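Side-chain contacts in SusD superfamily protein (Parabacteroides distasonis, PDB 3OTN), which probably binds carbohydrate or another nutrient at the outer membrane: residues 124-129 against 137-142; 158-163 against 199-204; 290-295 against 306-311; 359-364 against 390-395. One frame throughout, in Å; residues are numbered along the deposited sequence.

Interaction 1: 124-129 against 137-142. With EDO (1,2-ethanediol), chain R.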
# COMPACT_ATOMS: atom_id res chain seq x y z
N LEU A 124 9.30 6.15 5.59
CA LEU A 124 8.04 5.53 5.17
C LEU A 124 6.87 6.53 5.20
O LEU A 124 6.13 6.67 4.21
CB LEU A 124 7.73 4.28 6.02
CG LEU A 124 6.48 3.45 5.66
CD1 LEU A 124 6.61 2.81 4.28
CD2 LEU A 124 6.13 2.46 6.74
N TYR A 125 6.72 7.23 6.31
CA TYR A 125 5.62 8.20 6.47
C TYR A 125 5.73 9.30 5.40
O TYR A 125 4.72 9.64 4.76
CB TYR A 125 5.63 8.84 7.85
CG TYR A 125 5.23 7.88 8.98
CD1 TYR A 125 4.03 7.17 8.92
CD2 TYR A 125 5.98 7.77 10.11
CE1 TYR A 125 3.65 6.34 9.93
CE2 TYR A 125 5.61 6.92 11.14
CZ TYR A 125 4.45 6.20 11.03
OH TYR A 125 4.07 5.38 12.05
N TYR A 126 6.95 9.82 5.20
CA TYR A 126 7.18 10.87 4.22
C TYR A 126 6.98 10.39 2.79
O TYR A 126 6.47 11.15 1.97
CB TYR A 126 8.58 11.48 4.36
CG TYR A 126 8.61 12.64 5.30
CD1 TYR A 126 7.94 13.84 4.99
CD2 TYR A 126 9.29 12.56 6.50
CE1 TYR A 126 7.98 14.92 5.86
CE2 TYR A 126 9.35 13.64 7.37
CZ TYR A 126 8.67 14.81 7.08
OH TYR A 126 8.71 15.86 7.98
N PHE A 127 7.35 9.15 2.50
CA PHE A 127 7.16 8.59 1.16
C PHE A 127 5.69 8.49 0.81
O PHE A 127 5.33 8.73 -0.33
CB PHE A 127 7.87 7.21 1.05
CG PHE A 127 7.90 6.62 -0.33
CD1 PHE A 127 8.31 7.36 -1.43
CD2 PHE A 127 7.61 5.28 -0.51
CE1 PHE A 127 8.39 6.77 -2.69
CE2 PHE A 127 7.70 4.67 -1.76
CZ PHE A 127 8.06 5.42 -2.86
N TYR A 128 4.83 8.14 1.78
CA TYR A 128 3.38 8.17 1.54
C TYR A 128 2.91 9.63 1.36
O TYR A 128 2.25 9.94 0.37
CB TYR A 128 2.58 7.48 2.65
CG TYR A 128 2.54 6.01 2.46
CD1 TYR A 128 3.66 5.22 2.73
CD2 TYR A 128 1.42 5.39 1.90
CE1 TYR A 128 3.64 3.82 2.51
CE2 TYR A 128 1.38 4.02 1.70
CZ TYR A 128 2.48 3.24 2.00
OH TYR A 128 2.40 1.88 1.79
N LEU A 129 3.33 10.51 2.27
CA LEU A 129 2.95 11.93 2.16
C LEU A 129 3.29 12.57 0.81
O LEU A 129 2.42 13.24 0.18
CB LEU A 129 3.55 12.76 3.29
CG LEU A 129 2.94 12.58 4.66
CD1 LEU A 129 3.88 13.31 5.64
CD2 LEU A 129 1.52 13.20 4.71
N PRO A 137 5.39 19.85 4.28
CA PRO A 137 6.36 20.39 5.23
C PRO A 137 7.51 19.44 5.56
O PRO A 137 7.31 18.26 5.77
CB PRO A 137 5.52 20.66 6.48
CG PRO A 137 4.16 20.96 5.92
CD PRO A 137 4.01 20.06 4.77
N LYS A 138 8.71 20.01 5.57
CA LYS A 138 9.95 19.32 5.80
C LYS A 138 10.32 19.48 7.28
O LYS A 138 10.90 20.48 7.65
CB LYS A 138 11.02 19.95 4.90
CG LYS A 138 12.40 19.31 4.97
CD LYS A 138 13.30 19.83 3.84
CE LYS A 138 13.70 21.23 4.02
NZ LYS A 138 14.67 21.65 2.96
N ILE A 139 9.98 18.47 8.09
CA ILE A 139 10.09 18.51 9.54
C ILE A 139 10.88 17.30 10.05
O ILE A 139 10.42 16.16 9.93
CB ILE A 139 8.69 18.51 10.21
CG1 ILE A 139 7.87 19.71 9.76
CG2 ILE A 139 8.81 18.54 11.74
CD1 ILE A 139 6.41 19.63 10.17
N THR A 140 12.07 17.57 10.56
CA THR A 140 12.91 16.56 11.17
C THR A 140 13.33 16.96 12.58
O THR A 140 14.17 16.28 13.18
CB THR A 140 14.22 16.33 10.34
OG1 THR A 140 14.91 17.56 10.20
CG2 THR A 140 13.88 15.79 8.96
N THR A 141 12.79 18.05 13.12
CA THR A 141 13.16 18.49 14.46
C THR A 141 11.92 18.40 15.35
O THR A 141 10.80 18.45 14.86
CB THR A 141 13.75 19.94 14.48
OG1 THR A 141 12.71 20.91 14.46
CG2 THR A 141 14.65 20.18 13.30
N VAL A 142 12.15 18.24 16.65
CA VAL A 142 11.06 18.17 17.60
C VAL A 142 10.31 19.51 17.55
O VAL A 142 10.91 20.56 17.27
CB VAL A 142 11.55 17.76 19.02
CG1 VAL A 142 12.27 16.38 18.94
CG2 VAL A 142 12.44 18.84 19.63
C1 EDO R . 15.43 14.19 15.17
O1 EDO R . 15.31 15.12 16.23
C2 EDO R . 16.56 14.61 14.24
O2 EDO R . 16.31 14.14 12.91
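Tyr126 reaches Ile139 because its first torsion (chi1 -89°) swings CG to the side of the backbone N, well short of fully anti to the carbonyl carbon, and the second (chi2 -67°) turns the ring so that its rim meets the loop 137-142. The phenol oxygen Tyr126 OH donates to Ile139 O at 2.6 Å, a short bond. It reaches that carbonyl at a C=O...donor angle of 115°, tilted somewhat from the carbonyl plane. The same hydroxyl lies 3.5 Å from Ile139 CB, at the root of the isoleucine side chain. Further round the rim, Tyr126 CE1 comes within 3.4 Å of Pro137 O, and both carbonyl oxygens lie near the plane of the ring.

Within the helical, TPR-like region characteristic of SusD proteins, the contact ties helix 108-133 to the connection that leads into helix 156-172. A single aromatic side chain thus meets two peptide carbonyls of a segment without regular structure. Pro137 O also accepts a hydrogen bond from Tyr87 OH on helix 79-100, while Lys138 extends from the loop to salt bridges with Glu158 and Glu162. Thr140 O receives a weak bond from an ethanediol hydroxyl, O2, 3.0 Å away.

Interaction 2: 158-163 against 199-204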
# COMPACT_ATOMS: atom_id res chain seq x y z
N GLU A 158 13.21 17.95 -2.33
CA GLU A 158 13.87 18.15 -1.05
C GLU A 158 13.49 17.09 0.00
O GLU A 158 14.35 16.66 0.77
CB GLU A 158 13.61 19.57 -0.49
CG GLU A 158 14.22 20.75 -1.30
CD GLU A 158 13.90 22.13 -0.68
OE1 GLU A 158 13.51 22.17 0.50
OE2 GLU A 158 14.04 23.17 -1.36
N ILE A 159 12.23 16.68 0.04
CA ILE A 159 11.79 15.67 0.99
C ILE A 159 12.54 14.36 0.69
O ILE A 159 13.08 13.72 1.59
CB ILE A 159 10.26 15.41 0.96
CG1 ILE A 159 9.43 16.66 1.27
CG2 ILE A 159 9.90 14.24 1.86
CD1 ILE A 159 9.83 17.41 2.56
N TYR A 160 12.58 13.98 -0.58
CA TYR A 160 13.36 12.81 -0.98
C TYR A 160 14.87 12.96 -0.68
O TYR A 160 15.47 12.08 -0.06
CB TYR A 160 13.20 12.50 -2.47
CG TYR A 160 11.99 11.71 -2.92
CD1 TYR A 160 12.03 10.32 -3.04
CD2 TYR A 160 10.84 12.35 -3.35
CE1 TYR A 160 10.91 9.59 -3.52
CE2 TYR A 160 9.74 11.65 -3.81
CZ TYR A 160 9.78 10.27 -3.90
OH TYR A 160 8.69 9.62 -4.40
N ASP A 161 15.48 14.06 -1.12
CA ASP A 161 16.94 14.20 -1.03
C ASP A 161 17.45 14.43 0.40
O ASP A 161 18.58 14.07 0.71
CB ASP A 161 17.44 15.36 -1.89
CG ASP A 161 17.27 15.14 -3.38
OD1 ASP A 161 17.01 14.01 -3.81
OD2 ASP A 161 17.42 16.13 -4.10
N GLU A 162 16.66 15.11 1.22
CA GLU A 162 17.07 15.47 2.58
C GLU A 162 16.56 14.56 3.67
O GLU A 162 17.20 14.44 4.72
CB GLU A 162 16.68 16.94 2.89
CG GLU A 162 17.40 17.96 2.00
CD GLU A 162 16.93 19.40 2.17
OE1 GLU A 162 16.64 19.82 3.32
OE2 GLU A 162 16.89 20.13 1.15
N ILE A 163 15.42 13.92 3.45
CA ILE A 163 14.83 13.07 4.48
C ILE A 163 14.79 11.61 4.07
O ILE A 163 15.48 10.78 4.65
CB ILE A 163 13.42 13.51 4.92
CG1 ILE A 163 13.43 15.00 5.32
CG2 ILE A 163 12.93 12.62 6.12
CD1 ILE A 163 12.07 15.50 5.85
N LEU A 199 12.88 3.74 -7.56
CA LEU A 199 12.06 3.49 -8.73
C LEU A 199 11.11 4.67 -8.99
O LEU A 199 10.97 5.12 -10.13
CB LEU A 199 11.25 2.20 -8.58
CG LEU A 199 10.28 1.81 -9.70
CD1 LEU A 199 10.99 1.69 -11.04
CD2 LEU A 199 9.48 0.50 -9.27
N THR A 200 10.49 5.18 -7.92
CA THR A 200 9.56 6.32 -8.00
C THR A 200 10.29 7.61 -8.35
O THR A 200 9.81 8.38 -9.19
CB THR A 200 8.76 6.49 -6.67
OG1 THR A 200 8.12 5.25 -6.34
CG2 THR A 200 7.66 7.57 -6.78
N TYR A 201 11.45 7.83 -7.73
CA TYR A 201 12.31 8.99 -8.03
C TYR A 201 12.67 9.07 -9.50
O TYR A 201 12.74 10.16 -10.06
CB TYR A 201 13.57 8.91 -7.18
CG TYR A 201 14.35 10.20 -6.98
CD1 TYR A 201 15.09 10.74 -8.01
CD2 TYR A 201 14.39 10.83 -5.75
CE1 TYR A 201 15.84 11.89 -7.84
CE2 TYR A 201 15.17 11.97 -5.55
CZ TYR A 201 15.88 12.50 -6.60
OH TYR A 201 16.65 13.62 -6.46
N ALA A 202 12.88 7.92 -10.13
CA ALA A 202 13.16 7.85 -11.56
C ALA A 202 11.93 8.15 -12.41
O ALA A 202 12.06 8.61 -13.54
CB ALA A 202 13.74 6.49 -11.95
N GLY A 203 10.75 7.87 -11.88
CA GLY A 203 9.47 8.15 -12.54
C GLY A 203 8.96 9.53 -12.20
O GLY A 203 9.71 10.40 -11.74
N TYR A 204 7.68 9.73 -12.41
CA TYR A 204 7.07 11.04 -12.15
C TYR A 204 6.69 11.20 -10.67
O TYR A 204 6.33 10.22 -10.02
CB TYR A 204 5.84 11.24 -13.02
CG TYR A 204 6.11 11.36 -14.52
CD1 TYR A 204 6.53 12.59 -15.09
CD2 TYR A 204 5.87 10.28 -15.37
CE1 TYR A 204 6.71 12.70 -16.48
CE2 TYR A 204 6.08 10.39 -16.74
CZ TYR A 204 6.50 11.58 -17.29
OH TYR A 204 6.67 11.62 -18.64
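Tyr160 and Tyr201 meet as an offset edge-to-face pair: the edge of Tyr201 is directed at the face of Tyr160, with the ring planes at 90° and the centroids 5.4 Å apart. The two side chains run past one another in opposite senses, each starting from its own helix and ending beside the other. Closest approach is between Tyr160 CD1 and Tyr201 CD2, at 3.6 Å, and Tyr201 CE2 also lies against Tyr160 CB, so the edge of one ring is laid along the root of the other side chain.

Running in opposite senses, the two phenol ends reach different neighbours. Tyr160 OH runs on to Thr200, crossing that side chain at about a right angle and stopping 3.3 Å from its methyl, CG2. The threonine hydroxyl is turned elsewhere, to Asp196 O one helical turn back. In the other direction, Tyr201 extends with CG anti to its backbone N (chi1 -160°), which brings OH to the carboxylate of Asp161. Tyr201 OH donates to Asp161 OD1 at 2.7 Å, meeting the syn lone pair of that oxygen, and the carboxylate plane is turned 31° from that of the ring.

The contact packs helix 156-172 on the C-terminal end of helix 187-202, in what is probably the TPR-like helical part of the SusD fold, with Phe127 of helix 108-133 against both Tyr160 and Thr200. Lys157 forms a salt bridge with Asp161 OD2 and a weak hydrogen bond with Tyr201 OH. With one carboxylate oxygen taken by a phenol and the other by an ammonium group, Asp161 is probably stabilised as the anion.

Interaction 3: 290-295 against 306-311. With EDO (1,2-ethanediol), chain O.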
# COMPACT_ATOMS: atom_id res chain seq x y z
N GLU A 290 -15.41 -4.64 -15.57
CA GLU A 290 -14.42 -4.39 -16.65
C GLU A 290 -12.98 -4.79 -16.29
O GLU A 290 -12.25 -5.34 -17.12
CB GLU A 290 -14.41 -2.91 -17.09
CG GLU A 290 -15.70 -2.41 -17.78
CD GLU A 290 -16.79 -1.93 -16.81
OE1 GLU A 290 -16.69 -2.17 -15.56
OE2 GLU A 290 -17.76 -1.34 -17.30
N PHE A 291 -12.57 -4.54 -15.04
CA PHE A 291 -11.27 -5.00 -14.59
C PHE A 291 -11.23 -6.50 -14.46
O PHE A 291 -10.25 -7.13 -14.89
CB PHE A 291 -10.84 -4.36 -13.29
CG PHE A 291 -9.47 -4.78 -12.83
CD1 PHE A 291 -8.36 -4.58 -13.64
CD2 PHE A 291 -9.29 -5.42 -11.60
CE1 PHE A 291 -7.08 -4.96 -13.23
CE2 PHE A 291 -8.03 -5.82 -11.18
CZ PHE A 291 -6.91 -5.58 -11.99
N VAL A 292 -12.25 -7.09 -13.84
CA VAL A 292 -12.27 -8.54 -13.65
C VAL A 292 -12.19 -9.23 -15.02
O VAL A 292 -11.42 -10.18 -15.21
CB VAL A 292 -13.49 -8.98 -12.84
CG1 VAL A 292 -13.65 -10.52 -12.86
CG2 VAL A 292 -13.38 -8.46 -11.38
N GLU A 293 -12.95 -8.71 -15.99
CA GLU A 293 -13.02 -9.34 -17.31
C GLU A 293 -11.79 -9.04 -18.20
O GLU A 293 -11.71 -9.58 -19.28
CB GLU A 293 -14.35 -8.99 -17.98
CG GLU A 293 -15.50 -9.61 -17.14
CD GLU A 293 -16.90 -9.38 -17.65
OE1 GLU A 293 -17.07 -8.60 -18.60
OE2 GLU A 293 -17.82 -10.02 -17.06
N SER A 294 -10.85 -8.20 -17.72
CA SER A 294 -9.60 -7.87 -18.43
C SER A 294 -8.45 -8.87 -18.25
O SER A 294 -7.46 -8.79 -18.97
CB SER A 294 -9.09 -6.47 -18.03
OG SER A 294 -8.50 -6.41 -16.74
N PHE A 295 -8.56 -9.75 -17.26
CA PHE A 295 -7.56 -10.78 -17.01
C PHE A 295 -7.52 -11.75 -18.20
O PHE A 295 -8.54 -12.01 -18.82
CB PHE A 295 -7.87 -11.60 -15.75
CG PHE A 295 -7.56 -10.88 -14.46
CD1 PHE A 295 -8.33 -9.80 -14.05
CD2 PHE A 295 -6.58 -11.38 -13.59
CE1 PHE A 295 -8.08 -9.17 -12.84
CE2 PHE A 295 -6.33 -10.75 -12.38
CZ PHE A 295 -7.07 -9.66 -12.00
N GLN A 306 -10.76 -17.30 -5.78
CA GLN A 306 -9.34 -16.98 -5.78
C GLN A 306 -9.31 -15.51 -5.41
O GLN A 306 -9.52 -15.21 -4.24
CB GLN A 306 -8.69 -17.34 -7.13
CG GLN A 306 -8.70 -18.87 -7.35
CD GLN A 306 -7.78 -19.64 -6.38
OE1 GLN A 306 -6.85 -19.10 -5.80
NE2 GLN A 306 -8.03 -20.92 -6.25
N TYR A 307 -9.12 -14.59 -6.34
CA TYR A 307 -9.14 -13.17 -5.99
C TYR A 307 -10.55 -12.60 -5.89
O TYR A 307 -10.76 -11.59 -5.20
CB TYR A 307 -8.32 -12.39 -7.00
CG TYR A 307 -6.83 -12.32 -6.76
CD1 TYR A 307 -6.18 -13.06 -5.77
CD2 TYR A 307 -6.05 -11.49 -7.56
CE1 TYR A 307 -4.82 -12.93 -5.55
CE2 TYR A 307 -4.67 -11.33 -7.32
CZ TYR A 307 -4.06 -12.07 -6.33
OH TYR A 307 -2.71 -11.96 -6.13
N PHE A 308 -11.50 -13.24 -6.57
CA PHE A 308 -12.87 -12.77 -6.64
C PHE A 308 -13.84 -13.88 -6.27
O PHE A 308 -13.51 -15.07 -6.38
CB PHE A 308 -13.19 -12.20 -8.04
CG PHE A 308 -12.20 -11.16 -8.49
CD1 PHE A 308 -12.14 -9.94 -7.84
CD2 PHE A 308 -11.26 -11.45 -9.48
CE1 PHE A 308 -11.19 -8.99 -8.23
CE2 PHE A 308 -10.30 -10.53 -9.84
CZ PHE A 308 -10.26 -9.30 -9.23
N PHE A 309 -15.04 -13.47 -5.86
CA PHE A 309 -16.16 -14.40 -5.63
C PHE A 309 -17.48 -13.80 -6.06
O PHE A 309 -17.59 -12.59 -6.24
CB PHE A 309 -16.18 -15.00 -4.21
CG PHE A 309 -16.65 -14.07 -3.10
CD1 PHE A 309 -16.07 -12.83 -2.88
CD2 PHE A 309 -17.60 -14.52 -2.17
CE1 PHE A 309 -16.46 -12.01 -1.79
CE2 PHE A 309 -18.01 -13.71 -1.09
CZ PHE A 309 -17.43 -12.46 -0.89
N THR A 310 -18.44 -14.68 -6.31
CA THR A 310 -19.75 -14.32 -6.89
C THR A 310 -20.91 -15.04 -6.20
O THR A 310 -22.07 -14.76 -6.50
CB THR A 310 -19.79 -14.72 -8.38
OG1 THR A 310 -19.62 -16.14 -8.47
CG2 THR A 310 -18.71 -14.05 -9.18
N ASN A 311 -20.62 -16.00 -5.33
CA ASN A 311 -21.63 -16.63 -4.51
C ASN A 311 -21.06 -17.01 -3.13
O ASN A 311 -19.84 -17.14 -2.95
CB ASN A 311 -22.20 -17.86 -5.24
CG ASN A 311 -21.20 -19.00 -5.34
OD1 ASN A 311 -20.77 -19.55 -4.34
ND2 ASN A 311 -20.84 -19.38 -6.56
C1 EDO O . -23.26 -17.60 -9.16
O1 EDO O . -21.97 -18.12 -8.84
C2 EDO O . -23.29 -17.24 -10.65
O2 EDO O . -22.52 -16.06 -10.86
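Val292 and Phe295 approach the ring of Phe308 from two directions, one over a face and one at an edge. The valine methyl CG2 lies 3.8 Å from the ring centroid and only 7° off the normal, a CH-pi contact centred on the face. With CG1 anti to the backbone N (chi1 169°), CG2 falls anti to the carbonyl carbon and is the branch over the ring. Phe295 meets the same ring in an offset edge-to-face pair: the edge of Phe308 points to the face of Phe295, with centroids 5.9 Å apart and planes at 83°. The nearest atoms are Phe308 CE2 and Phe295 CE1, separated by 4.0 Å.

Phe308 is enclosed further by its own neighbour, since Tyr307 CB sits over the face opposite the valine. Phe295 in turn has its CE1 over one face of the Phe291 ring, toward the rim, and meets Phe416 on another helix.

A type I beta turn runs from Val292 to Phe295 as helix 289-292 ends. Phe291 O accepts there from both Ser294 N and Ser294 OG, the latter at 2.6 Å, tying Ser294 back to the last helical turn. Away from the rings, ethanediol O1 accepts from Asn311 ND2 (2.8 Å) and donates to Thr310 OG1 (3.1 Å). Phe308 belongs to strand 308-312, the middle strand of a three-stranded antiparallel sheet, and touches Ile336 of strand 334-336 and Pro287. The arrangement is a small hydrophobic core in which a short helix and the turn that follows it are packed onto a central beta strand through an aromatic cluster.

Interaction 4: 359-364 against 390-395. With EDO (1,2-ethanediol), chain S.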
# COMPACT_ATOMS: atom_id res chain seq x y z
N ARG A 359 5.37 -6.96 0.23
CA ARG A 359 5.54 -8.40 0.13
C ARG A 359 6.47 -8.73 -1.04
O ARG A 359 6.74 -7.91 -1.89
CB ARG A 359 4.19 -9.11 0.02
CG ARG A 359 3.40 -8.91 -1.27
CD ARG A 359 2.13 -9.67 -1.15
NE ARG A 359 1.19 -9.56 -2.29
CZ ARG A 359 0.95 -10.50 -3.20
NH1 ARG A 359 1.63 -11.65 -3.20
NH2 ARG A 359 -0.01 -10.32 -4.12
N TYR A 360 7.01 -9.93 -1.02
CA TYR A 360 8.03 -10.34 -1.98
C TYR A 360 7.61 -10.25 -3.44
O TYR A 360 8.43 -9.85 -4.29
CB TYR A 360 8.46 -11.76 -1.65
CG TYR A 360 9.72 -12.28 -2.28
CD1 TYR A 360 10.90 -11.55 -2.26
CD2 TYR A 360 9.77 -13.57 -2.78
CE1 TYR A 360 12.06 -12.07 -2.77
CE2 TYR A 360 10.92 -14.11 -3.29
CZ TYR A 360 12.06 -13.36 -3.28
OH TYR A 360 13.19 -13.88 -3.80
N THR A 361 6.36 -10.57 -3.74
CA THR A 361 5.90 -10.45 -5.16
C THR A 361 6.10 -9.04 -5.73
O THR A 361 6.59 -8.88 -6.86
CB THR A 361 4.45 -10.92 -5.38
OG1 THR A 361 4.35 -12.31 -5.10
CG2 THR A 361 3.98 -10.68 -6.85
N ASP A 362 5.77 -8.02 -4.94
CA ASP A 362 5.95 -6.61 -5.29
C ASP A 362 7.43 -6.32 -5.52
O ASP A 362 7.79 -5.72 -6.52
CB ASP A 362 5.42 -5.75 -4.13
CG ASP A 362 5.31 -4.24 -4.45
OD1 ASP A 362 5.63 -3.74 -5.57
OD2 ASP A 362 4.85 -3.55 -3.50
N VAL A 363 8.28 -6.83 -4.64
CA VAL A 363 9.71 -6.58 -4.75
C VAL A 363 10.27 -7.22 -6.04
O VAL A 363 11.06 -6.60 -6.72
CB VAL A 363 10.50 -7.04 -3.54
CG1 VAL A 363 12.02 -6.86 -3.78
CG2 VAL A 363 10.06 -6.27 -2.30
N LEU A 364 9.87 -8.45 -6.35
CA LEU A 364 10.27 -9.11 -7.60
C LEU A 364 9.86 -8.30 -8.86
O LEU A 364 10.67 -8.08 -9.78
CB LEU A 364 9.65 -10.51 -7.69
CG LEU A 364 10.05 -11.57 -6.65
CD1 LEU A 364 9.55 -12.95 -7.05
CD2 LEU A 364 11.56 -11.57 -6.47
N ARG A 390 3.34 -15.54 -13.57
CA ARG A 390 2.41 -16.08 -14.54
C ARG A 390 2.10 -17.56 -14.27
O ARG A 390 0.94 -17.95 -14.32
CB ARG A 390 2.94 -15.86 -15.97
CG ARG A 390 2.85 -14.40 -16.44
CD ARG A 390 3.51 -14.22 -17.84
NE ARG A 390 2.83 -15.03 -18.83
CZ ARG A 390 1.70 -14.69 -19.48
NH1 ARG A 390 1.11 -13.50 -19.34
NH2 ARG A 390 1.17 -15.58 -20.30
N GLY A 391 3.12 -18.36 -13.96
CA GLY A 391 2.95 -19.80 -13.66
C GLY A 391 2.05 -20.08 -12.45
O GLY A 391 1.21 -20.97 -12.50
N ARG A 392 2.23 -19.32 -11.38
CA ARG A 392 1.33 -19.38 -10.24
C ARG A 392 -0.12 -19.09 -10.67
O ARG A 392 -1.05 -19.71 -10.16
CB ARG A 392 1.78 -18.41 -9.17
CG ARG A 392 0.89 -18.38 -7.95
CD ARG A 392 1.52 -17.61 -6.85
NE ARG A 392 1.80 -16.21 -7.16
CZ ARG A 392 2.55 -15.41 -6.39
NH1 ARG A 392 3.10 -15.86 -5.26
NH2 ARG A 392 2.74 -14.13 -6.73
N ALA A 393 -0.31 -18.17 -11.62
CA ALA A 393 -1.65 -17.87 -12.18
C ALA A 393 -2.14 -18.88 -13.25
O ALA A 393 -3.17 -18.64 -13.88
CB ALA A 393 -1.69 -16.44 -12.73
N GLY A 394 -1.44 -20.00 -13.44
CA GLY A 394 -1.84 -21.00 -14.42
C GLY A 394 -1.65 -20.61 -15.87
O GLY A 394 -2.20 -21.27 -16.74
N LEU A 395 -0.87 -19.56 -16.12
CA LEU A 395 -0.63 -19.03 -17.43
C LEU A 395 0.69 -19.55 -17.99
O LEU A 395 1.65 -19.79 -17.25
CB LEU A 395 -0.55 -17.51 -17.38
CG LEU A 395 -1.78 -16.80 -16.83
CD1 LEU A 395 -1.53 -15.31 -16.69
CD2 LEU A 395 -3.03 -17.12 -17.70
C1 EDO S . 13.84 -15.47 -8.05
O1 EDO S . 13.94 -16.08 -9.34
C2 EDO S . 12.47 -15.73 -7.45
O2 EDO S . 12.58 -15.82 -6.02
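Arg392 lays the edge of its guanidinium group against Thr361, NH2 meeting both the hydroxyl and, at 3.7 Å, the methyl CG2. The bond from Arg392 NH2 to Thr361 OG1 is 2.9 Å long and almost straight, at 177°, with the acceptor in the guanidinium plane. The arginine leaves its helix with CG anti to the backbone N and bends at chi3 (60°) before the planar group; the two side chains approach from opposite directions and bridge 11.2 Å between Thr361 CA and Arg392 CA, the nearest CA pair of the two segments.

In the helical RagB/SusD region, the contact joins the first turn of helix 360-375 to the last residue of helix 380-392. That second helix closes in a Schellman motif: Leu395 N bonds to Arg390 O and Gly394 N to Gly391 O, Gly394 taking positive phi. Nearby, Tyr360 OH and ethanediol O2 share a hydrogen bond of 3.0 Å.

Arg359 NH1 lies 4.5 Å from Arg392 NH2, yet both arginines have acidic partners. Glu248 pairs with both and also bonds Thr361 OG1; Asp417 takes Arg392 NH2, and Glu421 takes Arg359. These carboxylates probably balance the two guanidinium charges and let them lie so close.

Interactions 1 and 2 form one continuous region, touching through salt bridges and packing between the consecutive helices 108-133 and 156-172 and the loop that links them. Interactions 3 and 4 lie across the chain's centre from interaction 1, their own centres about 17 Å apart and their nearest atoms about 4 Å, without touching. Interactions 2, 3 and 4 are buried, whereas interaction 1 is partly so, its loop being more accessible. Chemistry follows the elements joined: helix to loop by a phenol on a peptide carbonyl, helix to helix by an edge-to-face tyrosine pair with a carboxylate or by arginine and threonine amid acids, and turn to strand by purely apolar rings and methyls.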